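Local coordinates for protein glutathione S-transferase (Burkholderia xenovorans, PDB 2DSA) that binds glutathione and reductively dechlorinates metabolites of polychlorinated biphenyls, probably with general glutathione transferase activity, at residues F89-Y92 with H93-Q96. Sequence-based numbering, arbitrary orientation.
Sequences FERY and HLQQ
His93 sets the edge of its imidazole beside the carboxylate of Glu90, one turn earlier in the helix 89-109, which opens the all-helical C-terminal domain of this glutathione transferase. The ring and carboxylate planes are 81° apart. ND1 of His93 gives a hydrogen bond to OE2 of Glu90 at 3.2 Å, on the syn side of the carboxylate but tilted 31° out of its plane, and a weaker one to OE1. Glu90 suits the place because its chain, bent at chi2 (-61°), folds back to bring both oxygens to the ring; the negative charge would favour a protonated imidazole.

On another side of the helix, Arg91 lies alongside Leu94, its CD 3.7 Å from CD2 of the leucine, whose apolar side chain also suits packing on Val153 and Ala154 of the helix 153-163. Arg91 NH1 makes a salt bridge with Asp75 of the same chain and a hydrogen bond to the Pro84 carbonyl, while Gln71 OE1 accepts from both Arg91 NE and Gln95 NE2, holding the two side chains together.

Tyrosine suits position 92 at the dimer interface: its hydroxyl bonds to Asp75 of the second subunit and its ring meets Tyr72 of that subunit edge-to-face. Backbone i to i+4 bonds tie the turns together, such as Leu94 N to Glu90 O at 2.9 Å. The glutamine amide, donating through NE2, turns its other end to the tyrosine ring, Gln95 OE1 lying 3.4 Å from Tyr92 CD2.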
loop_
_atom_site.group_PDB
_atom_site.type_symbol
_atom_site.label_atom_id
_atom_site.label_comp_id
_atom_site.label_asym_id
_atom_site.label_seq_id
_atom_site.Cartn_x
_atom_site.Cartn_y
_atom_site.Cartn_z
ATOM N N PHE A 89 -17.620 5.512 3.941
ATOM C CA PHE A 89 -17.077 5.327 2.593
ATOM C C PHE A 89 -15.777 6.111 2.398
ATOM O O PHE A 89 -14.819 5.582 1.839
ATOM C CB PHE A 89 -18.077 5.705 1.486
ATOM C CG PHE A 89 -17.514 5.523 0.107
ATOM C CD1 PHE A 89 -17.536 4.276 -0.508
ATOM C CD2 PHE A 89 -16.896 6.583 -0.559
ATOM C CE1 PHE A 89 -16.977 4.086 -1.787
ATOM C CE2 PHE A 89 -16.332 6.407 -1.840
ATOM C CZ PHE A 89 -16.376 5.156 -2.449
ATOM N N GLU A 90 -15.750 7.356 2.862
ATOM C CA GLU A 90 -14.583 8.222 2.688
ATOM C C GLU A 90 -13.313 7.695 3.386
ATOM O O GLU A 90 -12.202 8.003 2.960
ATOM C CB GLU A 90 -14.893 9.666 3.092
ATOM C CG GLU A 90 -15.732 10.435 2.042
ATOM C CD GLU A 90 -15.032 10.559 0.672
ATOM O OE1 GLU A 90 -15.543 9.991 -0.316
ATOM O OE2 GLU A 90 -13.974 11.229 0.579
ATOM N N ARG A 91 -13.477 6.879 4.428
ATOM C CA ARG A 91 -12.310 6.210 5.042
ATOM C C ARG A 91 -11.680 5.159 4.097
ATOM O O ARG A 91 -10.454 5.054 4.020
ATOM C CB ARG A 91 -12.673 5.623 6.415
ATOM C CG ARG A 91 -11.510 4.958 7.180
ATOM C CD ARG A 91 -10.240 5.819 7.277
ATOM N NE ARG A 91 -9.245 5.186 8.139
ATOM C CZ ARG A 91 -9.131 5.413 9.446
ATOM N NH1 ARG A 91 -9.949 6.267 10.049
ATOM N NH2 ARG A 91 -8.212 4.775 10.154
ATOM N N TYR A 92 -12.506 4.399 3.375
ATOM C CA TYR A 92 -11.991 3.484 2.312
ATOM C C TYR A 92 -11.310 4.251 1.191
ATOM O O TYR A 92 -10.267 3.849 0.675
ATOM C CB TYR A 92 -13.075 2.538 1.774
ATOM C CG TYR A 92 -13.746 1.758 2.883
ATOM C CD1 TYR A 92 -15.013 2.118 3.338
ATOM C CD2 TYR A 92 -13.094 0.700 3.513
ATOM C CE1 TYR A 92 -15.622 1.435 4.378
ATOM C CE2 TYR A 92 -13.699 0.003 4.553
ATOM C CZ TYR A 92 -14.963 0.383 4.980
ATOM O OH TYR A 92 -15.573 -0.292 6.006
ATOM N N HIS A 93 -11.903 5.383 0.848
ATOM C CA HIS A 93 -11.330 6.314 -0.099
ATOM C C HIS A 93 -9.946 6.861 0.360
ATOM O O HIS A 93 -9.034 7.013 -0.455
ATOM C CB HIS A 93 -12.347 7.432 -0.369
ATOM C CG HIS A 93 -12.053 8.248 -1.591
ATOM N ND1 HIS A 93 -12.606 9.497 -1.800
ATOM C CD2 HIS A 93 -11.264 8.001 -2.664
ATOM C CE1 HIS A 93 -12.168 9.983 -2.947
ATOM N NE2 HIS A 93 -11.351 9.096 -3.490
ATOM N N LEU A 94 -9.785 7.135 1.657
ATOM C CA LEU A 94 -8.459 7.449 2.208
ATOM C C LEU A 94 -7.445 6.284 2.021
ATOM O O LEU A 94 -6.277 6.513 1.666
ATOM C CB LEU A 94 -8.561 7.821 3.699
ATOM C CG LEU A 94 -7.234 8.044 4.439
ATOM C CD1 LEU A 94 -6.773 9.446 4.216
ATOM C CD2 LEU A 94 -7.366 7.796 5.940
ATOM N N GLN A 95 -7.893 5.058 2.278
ATOM C CA GLN A 95 -7.044 3.870 2.158
ATOM C C GLN A 95 -6.633 3.600 0.712
ATOM O O GLN A 95 -5.525 3.100 0.450
ATOM C CB GLN A 95 -7.761 2.644 2.745
ATOM C CG GLN A 95 -7.994 2.813 4.233
ATOM C CD GLN A 95 -8.980 1.847 4.822
ATOM O OE1 GLN A 95 -9.779 1.207 4.119
ATOM N NE2 GLN A 95 -8.954 1.753 6.139
ATOM N N GLN A 96 -7.556 3.899 -0.204
ATOM C CA GLN A 96 -7.276 3.906 -1.635
ATOM C C GLN A 96 -6.137 4.865 -1.925
ATOM O O GLN A 96 -5.133 4.464 -2.487
ATOM C CB GLN A 96 -8.532 4.325 -2.418
ATOM C CG GLN A 96 -8.275 4.569 -3.909
ATOM C CD GLN A 96 -9.463 5.228 -4.599
ATOM O OE1 GLN A 96 -9.334 6.309 -5.178
ATOM N NE2 GLN A 96 -10.634 4.613 -4.484
#